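Long-range contacts in quinonprotein alcohol dehydrogenase-like protein (Bacteroides thetaiotaomicron VPI-5482, PDB 4R5O), which is of unknown function but binds calcium and joins an immunoglobulin-like beta-sandwich domain to a seven-bladed beta-propeller: residues Y115-K120 against L410-D414; Y387-T391 against V419-F425; E245-Y251 against V267-I273; F226-I230 against K277-L282. One frame throughout, in Å; residues are numbered along the deposited sequence. Where two conformers were deposited one is given.

Contact 1: residues Y115-K120 against L410-D414; sequences YDTEKK and LHTVD. With CA (calcium ion), chain M.
The Y115 hydroxyl and H411 ND1 share a hydrogen bond, OH to ND1 2.9 Å, in which either could be the donor. The same two rings form an offset edge-to-face pair: the edge of Y115 is turned to the face of H411, with planes at 80° and centroids 5.4 Å apart. V413 adds a CH-pi contact on Y115, its CG2 sitting 3.4 Å from the ring centroid and only 6° off the normal, hence almost centrally over one face. V413 points this methyl at the ring because its CG2 is anti to the carbonyl carbon, with CG1 taking the position anti to the backbone N (chi1 -172°).

Around H411, T117 CG2 lies over one face, displaced toward the rim, while K120 CG reaches the ring edge, 3.6 Å from ND1. Both residues belong to the turn that follows Y115. D116 shapes that turn: its OD1 accepts from E118 N at 2.9 Å, an Asx turn, and also from K119 N, which extends it to an Asx motif. On the other strand, T412 directs its side chain away from the contact and gives its carbonyl O to a calcium ion at 2.3 Å, with two waters also on the metal.

The contact joins neighbouring propeller blades. Y115 lies on strand 111-116 and pairs with F104 of strand 103-108; V413 lies on the outermost strand, 409-416, of the adjacent blade, paired with I400 of strand 397-403.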
loop_
_atom_site.group_PDB
_atom_site.type_symbol
_atom_site.label_atom_id
_atom_site.label_comp_id
_atom_site.label_asym_id
_atom_site.label_seq_id
_atom_site.Cartn_x
_atom_site.Cartn_y
_atom_site.Cartn_z
ATOM N N TYR A 115 9.899 -2.415 4.649
ATOM C CA TYR A 115 10.858 -2.237 5.723
ATOM C C TYR A 115 10.789 -3.436 6.677
ATOM O O TYR A 115 9.750 -3.699 7.286
ATOM C CB TYR A 115 10.635 -0.911 6.479
ATOM C CG TYR A 115 11.593 -0.711 7.635
ATOM C CD1 TYR A 115 12.919 -0.337 7.416
ATOM C CD2 TYR A 115 11.181 -0.900 8.950
ATOM C CE1 TYR A 115 13.804 -0.148 8.479
ATOM C CE2 TYR A 115 12.052 -0.690 10.022
ATOM C CZ TYR A 115 13.358 -0.312 9.781
ATOM O OH TYR A 115 14.194 -0.090 10.844
ATOM N N ASP A 116 11.921 -4.138 6.820
ATOM C CA ASP A 116 12.072 -5.295 7.695
ATOM C C ASP A 116 12.426 -4.813 9.120
ATOM O O ASP A 116 13.507 -4.261 9.332
ATOM C CB ASP A 116 13.147 -6.222 7.113
ATOM C CG ASP A 116 13.182 -7.627 7.677
ATOM O OD1 ASP A 116 13.126 -7.773 8.915
ATOM O OD2 ASP A 116 13.355 -8.583 6.880
ATOM N N THR A 117 11.509 -5.014 10.096
ATOM C CA THR A 117 11.730 -4.598 11.488
ATOM C C THR A 117 12.772 -5.509 12.197
ATOM O O THR A 117 13.240 -5.148 13.282
ATOM C CB THR A 117 10.420 -4.575 12.291
ATOM O OG1 THR A 117 9.782 -5.844 12.176
ATOM C CG2 THR A 117 9.472 -3.471 11.848
ATOM N N GLU A 118 13.146 -6.652 11.591
ATOM C CA GLU A 118 14.134 -7.564 12.168
ATOM C C GLU A 118 15.532 -7.214 11.665
ATOM O O GLU A 118 16.455 -7.122 12.484
ATOM C CB GLU A 118 13.808 -9.037 11.867
ATOM C CG GLU A 118 12.693 -9.601 12.731
ATOM C CD GLU A 118 12.423 -11.091 12.583
ATOM O OE1 GLU A 118 12.876 -11.701 11.584
ATOM O OE2 GLU A 118 11.721 -11.643 13.460
ATOM N N LYS A 119 15.681 -7.014 10.342
ATOM C CA LYS A 119 16.942 -6.661 9.689
ATOM C C LYS A 119 17.200 -5.143 9.724
ATOM O O LYS A 119 18.297 -4.722 9.376
ATOM C CB LYS A 119 16.951 -7.138 8.221
ATOM C CG LYS A 119 16.745 -8.637 8.013
ATOM C CD LYS A 119 16.685 -9.013 6.541
ATOM C CE LYS A 119 16.491 -10.498 6.334
ATOM N NZ LYS A 119 16.469 -10.887 4.891
ATOM N N LYS A 120 16.195 -4.318 10.105
ATOM C CA LYS A 120 16.241 -2.833 10.089
ATOM C C LYS A 120 16.695 -2.356 8.689
ATOM O O LYS A 120 17.556 -1.473 8.565
ATOM C CB LYS A 120 17.135 -2.240 11.202
ATOM C CG LYS A 120 16.557 -2.324 12.622
ATOM C CD LYS A 120 17.392 -1.465 13.597
ATOM C CE LYS A 120 16.782 -1.209 14.962
ATOM N NZ LYS A 120 16.668 -2.417 15.805
ATOM N N LEU A 410 12.044 2.745 18.182
ATOM C CA LEU A 410 12.582 1.424 17.849
ATOM C C LEU A 410 13.186 1.397 16.455
ATOM O O LEU A 410 14.121 0.635 16.211
ATOM C CB LEU A 410 11.479 0.344 17.943
ATOM C CG LEU A 410 10.850 0.084 19.316
ATOM C CD1 LEU A 410 9.809 -0.999 19.209
ATOM C CD2 LEU A 410 11.894 -0.306 20.357
ATOM N N HIS A 411 12.616 2.176 15.524
ATOM C CA HIS A 411 13.063 2.242 14.133
ATOM C C HIS A 411 12.877 3.624 13.550
ATOM O O HIS A 411 11.957 4.341 13.928
ATOM C CB HIS A 411 12.295 1.240 13.255
ATOM C CG HIS A 411 12.293 -0.168 13.752
ATOM N ND1 HIS A 411 13.298 -1.030 13.450
ATOM C CD2 HIS A 411 11.387 -0.815 14.512
ATOM C CE1 HIS A 411 12.991 -2.169 14.046
ATOM N NE2 HIS A 411 11.845 -2.089 14.681
ATOM N N THR A 412 13.734 3.982 12.603
ATOM C CA THR A 412 13.659 5.216 11.849
ATOM C C THR A 412 13.897 4.819 10.405
ATOM O O THR A 412 14.947 4.248 10.088
ATOM C CB THR A 412 14.622 6.286 12.390
ATOM O OG1 THR A 412 14.335 6.534 13.764
ATOM C CG2 THR A 412 14.529 7.600 11.617
ATOM N N VAL A 413 12.902 5.035 9.554
ATOM C CA VAL A 413 12.977 4.749 8.124
ATOM C C VAL A 413 13.121 6.087 7.413
ATOM O O VAL A 413 12.211 6.910 7.483
ATOM C CB VAL A 413 11.756 3.935 7.630
ATOM C CG1 VAL A 413 11.940 3.482 6.182
ATOM C CG2 VAL A 413 11.484 2.743 8.537
ATOM N N ASP A 414 14.272 6.345 6.795
ATOM C CA ASP A 414 14.480 7.602 6.086
ATOM C C ASP A 414 13.763 7.504 4.755
ATOM O O ASP A 414 13.893 6.504 4.059
ATOM C CB ASP A 414 15.979 7.928 5.928
ATOM C CG ASP A 414 16.308 9.285 5.305
ATOM O OD1 ASP A 414 15.411 10.173 5.282
ATOM O OD2 ASP A 414 17.476 9.477 4.882
HETATM CA CA CA M . 16.964 3.673 9.174
HETATM O O HOH W 1 15.989 2.674 6.913
HETATM O O HOH W 2 17.366 6.205 8.979
#

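Contact 2: residues Y387-T391 against V419-F425; sequences YVTYT and VPSQILF
Y387 and I423 meet where two blades of the beta-propeller face each other. Strand 386-392 belongs to the last blade formed from one continuous piece of chain, whereas strand 422-424 is the C-terminal strand that completes the sheet begun by 103-108, the Velcro-like closure known from propellers. The touching parts run nearly antiparallel, 171° apart end to end, but as layers of separate sheets: CA atoms of Y387 and I423 are 8.0 Å apart.

Y387 contributes its CB, 3.5 Å from I423 CD1, and its ring, which meets F425 rim to rim with planes at 45°, neither ring lying over the other's face. The closest carbon distance in that pair is doubtful and carries no weight. N380 holds the Y387 hydroxyl from outside.

Two residues on, T389 divides its branches between two tasks. With OG1 placed beside the backbone N (chi1 -56°), CG2 is left anti to it, and this methyl slides past the proline ring to lie 3.6 Å from P420 CD. Its OG1 hydrogen-bonds a water at 2.6 Å, which donates a weak, long bond to P420 O.

T391, the third residue of the strand to point toward 419-425, has its hydroxyl engaged by T374 and S398 of its own blade; across the interface, T391 OG1 lies 4.0 Å from V419 CG2.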
loop_
_atom_site.group_PDB
_atom_site.type_symbol
_atom_site.label_atom_id
_atom_site.label_comp_id
_atom_site.label_asym_id
_atom_site.label_seq_id
_atom_site.Cartn_x
_atom_site.Cartn_y
_atom_site.Cartn_z
ATOM N N TYR A 387 3.420 3.522 14.293
ATOM C CA TYR A 387 4.186 4.042 13.178
ATOM C C TYR A 387 3.704 5.431 12.856
ATOM O O TYR A 387 2.584 5.609 12.385
ATOM C CB TYR A 387 4.086 3.136 11.945
ATOM C CG TYR A 387 4.268 1.662 12.197
ATOM C CD1 TYR A 387 5.491 1.152 12.592
ATOM C CD2 TYR A 387 3.263 0.759 11.902
ATOM C CE1 TYR A 387 5.676 -0.210 12.805
ATOM C CE2 TYR A 387 3.439 -0.607 12.096
ATOM C CZ TYR A 387 4.657 -1.091 12.531
ATOM O OH TYR A 387 4.883 -2.435 12.696
ATOM N N VAL A 388 4.560 6.407 13.086
ATOM C CA VAL A 388 4.316 7.819 12.876
ATOM C C VAL A 388 5.167 8.334 11.719
ATOM O O VAL A 388 6.372 8.085 11.690
ATOM C CB VAL A 388 4.631 8.581 14.174
ATOM C CG1 VAL A 388 4.255 10.036 14.045
ATOM C CG2 VAL A 388 3.910 7.963 15.367
ATOM N N THR A 389 4.542 9.068 10.772
ATOM C CA THR A 389 5.205 9.696 9.622
ATOM C C THR A 389 5.415 11.180 9.925
ATOM O O THR A 389 4.455 11.917 10.118
ATOM C CB THR A 389 4.407 9.480 8.343
ATOM O OG1 THR A 389 4.205 8.079 8.141
ATOM C CG2 THR A 389 5.046 10.104 7.132
ATOM N N TYR A 390 6.693 11.594 9.988
ATOM C CA TYR A 390 7.116 12.968 10.239
ATOM C C TYR A 390 7.717 13.614 8.999
ATOM O O TYR A 390 8.317 12.905 8.180
ATOM C CB TYR A 390 8.163 13.018 11.366
ATOM C CG TYR A 390 7.692 12.585 12.726
ATOM C CD1 TYR A 390 6.994 13.455 13.549
ATOM C CD2 TYR A 390 8.050 11.353 13.242
ATOM C CE1 TYR A 390 6.602 13.083 14.834
ATOM C CE2 TYR A 390 7.666 10.967 14.523
ATOM C CZ TYR A 390 6.942 11.836 15.320
ATOM O OH TYR A 390 6.551 11.473 16.590
ATOM N N THR A 391 7.605 14.965 8.892
ATOM C CA THR A 391 8.231 15.754 7.835
ATOM C C THR A 391 8.801 17.014 8.456
ATOM O O THR A 391 8.083 17.735 9.162
ATOM C CB THR A 391 7.280 16.067 6.672
ATOM O OG1 THR A 391 6.782 14.849 6.108
ATOM C CG2 THR A 391 7.940 16.890 5.571
ATOM N N VAL A 419 7.289 11.736 0.800
ATOM C CA VAL A 419 6.450 11.499 1.985
ATOM C C VAL A 419 5.673 10.176 1.845
ATOM O O VAL A 419 4.894 10.039 0.891
ATOM C CB VAL A 419 5.457 12.666 2.249
ATOM C CG1 VAL A 419 4.681 12.441 3.538
ATOM C CG2 VAL A 419 6.178 14.012 2.295
ATOM N N PRO A 420 5.811 9.223 2.798
ATOM C CA PRO A 420 4.986 8.010 2.719
ATOM C C PRO A 420 3.531 8.374 3.022
ATOM O O PRO A 420 3.269 9.205 3.902
ATOM C CB PRO A 420 5.601 7.050 3.745
ATOM C CG PRO A 420 6.569 7.853 4.517
ATOM C CD PRO A 420 6.654 9.240 4.012
ATOM N N SER A 421 2.594 7.824 2.239
ATOM C CA SER A 421 1.173 8.164 2.376
ATOM C C SER A 421 0.400 7.164 3.238
ATOM O O SER A 421 -0.653 7.519 3.796
ATOM C CB SER A 421 0.516 8.238 1.002
ATOM O OG SER A 421 0.694 7.041 0.263
ATOM N N GLN A 422 0.915 5.925 3.333
ATOM C CA GLN A 422 0.272 4.834 4.043
ATOM C C GLN A 422 1.253 3.710 4.366
ATOM O O GLN A 422 2.214 3.542 3.642
ATOM C CB GLN A 422 -0.836 4.317 3.132
ATOM C CG GLN A 422 -1.699 3.260 3.719
ATOM C CD GLN A 422 -2.847 3.069 2.836
ATOM O OE1 GLN A 422 -2.891 3.616 1.742
ATOM N NE2 GLN A 422 -3.809 2.315 3.310
ATOM N N ILE A 423 0.984 2.942 5.438
ATOM C CA ILE A 423 1.718 1.785 5.951
ATOM C C ILE A 423 0.755 0.617 5.954
ATOM O O ILE A 423 -0.377 0.752 6.410
ATOM C CB ILE A 423 2.338 2.078 7.361
ATOM C CG1 ILE A 423 3.418 3.173 7.235
ATOM C CG2 ILE A 423 2.907 0.783 8.024
ATOM C CD1 ILE A 423 4.018 3.564 8.425
ATOM N N LEU A 424 1.196 -0.522 5.426
ATOM C CA LEU A 424 0.384 -1.738 5.272
ATOM C C LEU A 424 1.106 -2.959 5.777
ATOM O O LEU A 424 2.331 -2.988 5.714
ATOM C CB LEU A 424 0.053 -1.936 3.772
ATOM C CG LEU A 424 -0.774 -0.848 3.098
ATOM C CD1 LEU A 424 -0.505 -0.794 1.623
ATOM C CD2 LEU A 424 -2.269 -0.964 3.434
ATOM N N PHE A 425 0.347 -3.990 6.221
ATOM C CA PHE A 425 0.896 -5.291 6.630
ATOM C C PHE A 425 0.495 -6.337 5.573
ATOM O O PHE A 425 -0.455 -6.088 4.828
ATOM C CB PHE A 425 0.443 -5.684 8.045
ATOM C CG PHE A 425 0.820 -4.641 9.079
ATOM C CD1 PHE A 425 2.129 -4.532 9.543
ATOM C CD2 PHE A 425 -0.137 -3.762 9.587
ATOM C CE1 PHE A 425 2.472 -3.554 10.480
ATOM C CE2 PHE A 425 0.213 -2.791 10.527
ATOM C CZ PHE A 425 1.517 -2.691 10.958
HETATM O O HOH W 3 2.779 6.839 6.381
#

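Contact 3: residues E245-Y251 against V267-I273; sequences ESKVKYY and VTELDII
Y250 and T268 form a hydrogen-bonded antiparallel pair, Y250 N giving to T268 O at 2.8 Å and T268 N to Y250 O at 3.0 Å. Farther along, L270 N bonds V248 O nearly straight (173° at the hydrogen), and V248 N reaches I272 O at 3.0 Å. Register slips by two residues between the pairs K249-E269 and K247-I273, the mark of a beta bulge, and D271 there centres an inverse gamma turn.

CH-pi contacts follow on the aromatic residues. Y250 CG sits between the backbone N and the carbonyl carbon (chi1 64°), which lays its ring alongside T268, whose CB lies over one face, 3.8 Å from the centroid. V267 CG2 covers a face of Y251; L270 CD2 reaches the Y250 edge. V248 CG2 packs on I272 CB at 3.8 Å.

Among charged groups, K249 and E269 run side by side, yet NZ and OE2 are 4.5 Å apart, beyond a salt bridge. K249 NZ instead bonds K247 O at 2.8 Å and pairs with D240.

Strand 246-252 is the third of one propeller blade and 268-270 its outermost; at D271 the chain turns a corner into strand 272-274, where I273 also bonds the backbone of S293.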
loop_
_atom_site.group_PDB
_atom_site.type_symbol
_atom_site.label_atom_id
_atom_site.label_comp_id
_atom_site.label_asym_id
_atom_site.label_seq_id
_atom_site.Cartn_x
_atom_site.Cartn_y
_atom_site.Cartn_z
ATOM N N GLU A 245 -17.983 23.085 6.343
ATOM C CA GLU A 245 -18.791 22.530 7.419
ATOM C C GLU A 245 -19.734 21.500 6.806
ATOM O O GLU A 245 -20.459 21.790 5.844
ATOM C CB GLU A 245 -19.531 23.653 8.172
ATOM C CG GLU A 245 -20.416 23.183 9.317
ATOM C CD GLU A 245 -21.138 24.266 10.106
ATOM O OE1 GLU A 245 -20.587 25.384 10.242
ATOM O OE2 GLU A 245 -22.221 23.968 10.665
ATOM N N SER A 246 -19.648 20.273 7.307
ATOM C CA SER A 246 -20.440 19.148 6.815
ATOM C C SER A 246 -20.696 18.186 7.946
ATOM O O SER A 246 -19.925 18.156 8.899
ATOM C CB SER A 246 -19.712 18.457 5.657
ATOM O OG SER A 246 -20.465 17.392 5.112
ATOM N N LYS A 247 -21.771 17.412 7.853
ATOM C CA LYS A 247 -22.077 16.396 8.848
ATOM C C LYS A 247 -21.702 15.030 8.343
ATOM O O LYS A 247 -21.753 14.817 7.126
ATOM C CB LYS A 247 -23.561 16.415 9.221
ATOM C CG LYS A 247 -23.938 17.548 10.134
ATOM C CD LYS A 247 -25.404 17.534 10.387
ATOM C CE LYS A 247 -25.839 18.633 11.317
ATOM N NZ LYS A 247 -25.413 19.988 10.861
ATOM N N VAL A 248 -21.354 14.087 9.265
ATOM C CA VAL A 248 -21.112 12.688 8.900
ATOM C C VAL A 248 -22.399 12.197 8.263
ATOM O O VAL A 248 -23.484 12.484 8.774
ATOM C CB VAL A 248 -20.634 11.787 10.086
ATOM C CG1 VAL A 248 -20.702 10.303 9.743
ATOM C CG2 VAL A 248 -19.234 12.153 10.535
ATOM N N LYS A 249 -22.284 11.523 7.120
ATOM C CA LYS A 249 -23.440 10.977 6.414
ATOM C C LYS A 249 -23.298 9.490 6.263
ATOM O O LYS A 249 -22.184 8.990 6.142
ATOM C CB LYS A 249 -23.590 11.643 5.056
ATOM C CG LYS A 249 -23.887 13.131 5.203
ATOM C CD LYS A 249 -23.968 13.847 3.890
ATOM C CE LYS A 249 -23.856 15.323 4.100
ATOM N NZ LYS A 249 -22.477 15.683 4.518
ATOM N N TYR A 250 -24.404 8.759 6.331
ATOM C CA TYR A 250 -24.303 7.324 6.120
ATOM C C TYR A 250 -25.340 6.893 5.060
ATOM O O TYR A 250 -26.346 7.571 4.827
ATOM C CB TYR A 250 -24.431 6.496 7.414
ATOM C CG TYR A 250 -25.752 6.571 8.141
ATOM C CD1 TYR A 250 -26.793 5.700 7.827
ATOM C CD2 TYR A 250 -25.921 7.419 9.228
ATOM C CE1 TYR A 250 -27.991 5.719 8.533
ATOM C CE2 TYR A 250 -27.114 7.449 9.943
ATOM C CZ TYR A 250 -28.144 6.587 9.601
ATOM O OH TYR A 250 -29.341 6.620 10.287
ATOM N N TYR A 251 -25.007 5.797 4.381
ATOM C CA TYR A 251 -25.757 5.130 3.321
ATOM C C TYR A 251 -25.982 3.680 3.738
ATOM O O TYR A 251 -25.287 3.184 4.624
ATOM C CB TYR A 251 -24.986 5.243 1.976
ATOM C CG TYR A 251 -24.664 6.664 1.549
ATOM C CD1 TYR A 251 -23.603 7.361 2.125
ATOM C CD2 TYR A 251 -25.374 7.288 0.520
ATOM C CE1 TYR A 251 -23.330 8.683 1.774
ATOM C CE2 TYR A 251 -25.072 8.594 0.121
ATOM C CZ TYR A 251 -24.046 9.287 0.752
ATOM O OH TYR A 251 -23.730 10.583 0.401
ATOM N N VAL A 267 -29.412 9.103 1.951
ATOM C CA VAL A 267 -28.308 9.550 2.770
ATOM C C VAL A 267 -28.893 10.155 4.025
ATOM O O VAL A 267 -29.829 10.933 3.961
ATOM C CB VAL A 267 -27.359 10.515 2.004
ATOM C CG1 VAL A 267 -28.088 11.669 1.326
ATOM C CG2 VAL A 267 -26.218 11.008 2.879
ATOM N N THR A 268 -28.380 9.733 5.172
ATOM C CA THR A 268 -28.808 10.208 6.480
ATOM C C THR A 268 -27.644 10.872 7.154
ATOM O O THR A 268 -26.529 10.354 7.072
ATOM C CB THR A 268 -29.334 9.040 7.289
ATOM O OG1 THR A 268 -30.266 8.324 6.498
ATOM C CG2 THR A 268 -29.917 9.459 8.626
ATOM N N GLU A 269 -27.884 11.987 7.837
ATOM C CA GLU A 269 -26.854 12.707 8.580
ATOM C C GLU A 269 -26.881 12.322 10.039
ATOM O O GLU A 269 -27.946 12.046 10.593
ATOM C CB GLU A 269 -27.013 14.232 8.455
ATOM C CG GLU A 269 -26.750 14.813 7.073
ATOM C CD GLU A 269 -26.975 16.313 6.968
ATOM O OE1 GLU A 269 -27.612 16.887 7.880
ATOM O OE2 GLU A 269 -26.576 16.902 5.938
ATOM N N LEU A 270 -25.695 12.283 10.645
ATOM C CA LEU A 270 -25.451 12.105 12.075
ATOM C C LEU A 270 -25.063 13.449 12.631
ATOM O O LEU A 270 -24.506 14.251 11.888
ATOM C CB LEU A 270 -24.376 11.023 12.379
ATOM C CG LEU A 270 -24.743 9.556 12.140
ATOM C CD1 LEU A 270 -23.542 8.669 12.393
ATOM C CD2 LEU A 270 -25.902 9.112 13.028
ATOM N N ASP A 271 -25.364 13.729 13.908
ATOM C CA ASP A 271 -25.021 15.014 14.517
ATOM C C ASP A 271 -23.520 15.007 14.866
ATOM O O ASP A 271 -23.146 14.891 16.033
ATOM C CB ASP A 271 -25.913 15.302 15.749
ATOM C CG ASP A 271 -25.781 16.688 16.377
ATOM O OD1 ASP A 271 -25.275 17.628 15.688
ATOM O OD2 ASP A 271 -26.227 16.855 17.535
ATOM N N ILE A 272 -22.661 15.075 13.822
ATOM C CA ILE A 272 -21.198 15.101 13.893
ATOM C C ILE A 272 -20.728 16.108 12.855
ATOM O O ILE A 272 -20.640 15.769 11.672
ATOM C CB ILE A 272 -20.507 13.708 13.723
ATOM C CG1 ILE A 272 -21.118 12.614 14.625
ATOM C CG2 ILE A 272 -18.951 13.820 13.932
ATOM C CD1 ILE A 272 -20.805 11.203 14.235
ATOM N N ILE A 273 -20.470 17.361 13.296
ATOM C CA ILE A 273 -19.983 18.444 12.440
ATOM C C ILE A 273 -18.515 18.213 12.147
ATOM O O ILE A 273 -17.709 18.101 13.062
ATOM C CB ILE A 273 -20.206 19.877 13.045
ATOM C CG1 ILE A 273 -21.600 20.113 13.737
ATOM C CG2 ILE A 273 -19.745 21.011 12.101
ATOM C CD1 ILE A 273 -22.760 19.961 12.931
#

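Contact 4: residues F226-I230 against K277-L282; sequences FYNSI and KINFVL
K277 crosses Y227 at about a right angle, its CE 3.5 Å from Y227 CD1 in an oblique approach to the ring. This opens an interface between consecutive blades of the beta-propeller: strand 228-232 is the innermost of one sheet and strand 281-282 of the next. Their touching parts run in nearly the same direction, 12° apart end to end. The lysine chain is extended beyond CG, which carries NZ past the tyrosine to the carbonyls of S326 and H324.

I278 turns its side chain away and presents its backbone instead, with its carbonyl O 3.4 Å from N228 CB. The N228 amide is anchored by N239 and T328, whose side-chain oxygens both accept from ND2.

N279 touches N228 through its CB, 3.6 Å from N228 OD1, while its own amide leads off toward M331.

At F280 the contact becomes apolar: its CB packs on I230 CG2 at 3.5 Å, and the ring brings its edge to N228 O. The backbones are linked here by a water that donates to S229 O at 2.9 Å and accepts from F280 N at 3.1 Å.

Beyond V281, which faces away, L282 closes the interface with its CB 4.3 Å from I230 CD1.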
loop_
_atom_site.group_PDB
_atom_site.type_symbol
_atom_site.label_atom_id
_atom_site.label_comp_id
_atom_site.label_asym_id
_atom_site.label_seq_id
_atom_site.Cartn_x
_atom_site.Cartn_y
_atom_site.Cartn_z
ATOM N N PHE A 226 -15.909 10.420 -0.560
ATOM C CA PHE A 226 -15.779 9.913 0.801
ATOM C C PHE A 226 -14.292 9.891 1.084
ATOM O O PHE A 226 -13.620 8.915 0.734
ATOM C CB PHE A 226 -16.459 8.536 1.055
ATOM C CG PHE A 226 -17.902 8.267 0.686
ATOM C CD1 PHE A 226 -18.760 9.309 0.335
ATOM C CD2 PHE A 226 -18.417 6.971 0.728
ATOM C CE1 PHE A 226 -20.088 9.054 -0.041
ATOM C CE2 PHE A 226 -19.762 6.722 0.412
ATOM C CZ PHE A 226 -20.579 7.761 -0.004
ATOM N N TYR A 227 -13.751 10.981 1.650
ATOM C CA TYR A 227 -12.311 11.080 1.967
ATOM C C TYR A 227 -11.956 9.981 2.918
ATOM O O TYR A 227 -10.885 9.413 2.803
ATOM C CB TYR A 227 -11.945 12.464 2.531
ATOM C CG TYR A 227 -12.206 13.562 1.522
ATOM C CD1 TYR A 227 -11.407 13.698 0.389
ATOM C CD2 TYR A 227 -13.288 14.424 1.666
ATOM C CE1 TYR A 227 -11.668 14.678 -0.567
ATOM C CE2 TYR A 227 -13.552 15.411 0.720
ATOM C CZ TYR A 227 -12.730 15.540 -0.388
ATOM O OH TYR A 227 -12.978 16.494 -1.336
ATOM N N ASN A 228 -12.905 9.618 3.795
ATOM C CA ASN A 228 -12.828 8.523 4.755
ATOM C C ASN A 228 -14.178 7.931 4.922
ATOM O O ASN A 228 -15.173 8.656 4.884
ATOM C CB ASN A 228 -12.274 8.979 6.110
ATOM C CG ASN A 228 -10.921 9.589 6.031
ATOM O OD1 ASN A 228 -9.907 8.901 5.953
ATOM N ND2 ASN A 228 -10.908 10.898 5.922
ATOM N N SER A 229 -14.222 6.617 5.094
ATOM C CA SER A 229 -15.454 5.848 5.266
ATOM C C SER A 229 -15.165 4.570 6.055
ATOM O O SER A 229 -13.999 4.262 6.316
ATOM C CB SER A 229 -16.092 5.528 3.915
ATOM O OG SER A 229 -15.191 4.861 3.051
ATOM N N ILE A 230 -16.230 3.868 6.484
ATOM C CA ILE A 230 -16.166 2.621 7.244
ATOM C C ILE A 230 -17.498 1.914 7.105
ATOM O O ILE A 230 -18.519 2.571 6.872
ATOM C CB ILE A 230 -15.790 2.865 8.740
ATOM C CG1 ILE A 230 -15.214 1.585 9.410
ATOM C CG2 ILE A 230 -16.943 3.510 9.542
ATOM C CD1 ILE A 230 -14.604 1.717 10.770
ATOM N N LYS A 277 -10.740 16.621 7.012
ATOM C CA LYS A 277 -10.616 15.190 6.807
ATOM C C LYS A 277 -10.301 14.513 8.094
ATOM O O LYS A 277 -9.314 14.873 8.749
ATOM C CB LYS A 277 -9.534 14.848 5.780
ATOM C CG LYS A 277 -9.753 15.370 4.404
ATOM C CD LYS A 277 -8.700 14.811 3.523
ATOM C CE LYS A 277 -8.828 15.360 2.136
ATOM N NZ LYS A 277 -7.899 14.678 1.207
ATOM N N ILE A 278 -11.130 13.542 8.465
ATOM C CA ILE A 278 -10.916 12.701 9.645
ATOM C C ILE A 278 -11.544 11.333 9.334
ATOM O O ILE A 278 -12.559 11.237 8.641
ATOM C CB ILE A 278 -11.405 13.308 10.994
ATOM C CG1 ILE A 278 -10.941 12.482 12.234
ATOM C CG2 ILE A 278 -12.875 13.557 11.000
ATOM C CD1 ILE A 278 -9.403 12.247 12.421
ATOM N N ASN A 279 -10.875 10.278 9.796
ATOM C CA ASN A 279 -11.299 8.916 9.557
ATOM C C ASN A 279 -12.213 8.402 10.679
ATOM O O ASN A 279 -12.513 9.111 11.630
ATOM C CB ASN A 279 -10.055 8.011 9.414
ATOM C CG ASN A 279 -9.176 7.898 10.613
ATOM O OD1 ASN A 279 -9.009 8.838 11.400
ATOM N ND2 ASN A 279 -8.561 6.735 10.752
ATOM N N PHE A 280 -12.691 7.170 10.495
ATOM C CA PHE A 280 -13.505 6.378 11.416
ATOM C C PHE A 280 -12.715 5.176 11.847
ATOM O O PHE A 280 -12.158 4.483 10.985
ATOM C CB PHE A 280 -14.832 5.951 10.770
ATOM C CG PHE A 280 -15.673 7.077 10.243
ATOM C CD1 PHE A 280 -15.442 7.603 8.986
ATOM C CD2 PHE A 280 -16.724 7.590 10.989
ATOM C CE1 PHE A 280 -16.200 8.673 8.509
ATOM C CE2 PHE A 280 -17.492 8.647 10.508
ATOM C CZ PHE A 280 -17.228 9.179 9.266
ATOM N N VAL A 281 -12.634 4.924 13.153
ATOM C CA VAL A 281 -11.883 3.765 13.620
ATOM C C VAL A 281 -12.810 2.872 14.451
ATOM O O VAL A 281 -13.618 3.362 15.237
ATOM C CB VAL A 281 -10.583 4.138 14.410
ATOM C CG1 VAL A 281 -9.579 4.864 13.520
ATOM C CG2 VAL A 281 -10.865 4.961 15.666
ATOM N N LEU A 282 -12.690 1.558 14.256
ATOM C CA LEU A 282 -13.413 0.577 15.067
ATOM C C LEU A 282 -12.558 0.280 16.291
ATOM O O LEU A 282 -11.444 -0.216 16.131
ATOM C CB LEU A 282 -13.764 -0.694 14.268
ATOM C CG LEU A 282 -14.484 -1.800 15.063
ATOM C CD1 LEU A 282 -15.943 -1.397 15.424
ATOM C CD2 LEU A 282 -14.458 -3.103 14.310
HETATM O O HOH W 4 -12.027 5.697 7.883
#

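In the fold
All four contacts belong to the propeller. Contacts 1 and 2, with centres 13 Å apart, join the same two sheets, one at the outer strand and one deeper in; their segments interleave along the chain (115-120, 387-391, 410-414, 419-425), as expected where the C-terminal strand completes a sheet begun near the start of the ring. Contact 3 closes between the two segments of contact 4. Contact 3 holds one blade together at its outer side and contact 4 ties that blade to the next; their centres are 12 Å apart, and they touch through V248 CG1 and F280 CZ at 3.7 Å. Contacts 1 and 3, 40 Å apart between centres, mark distant parts of the ring.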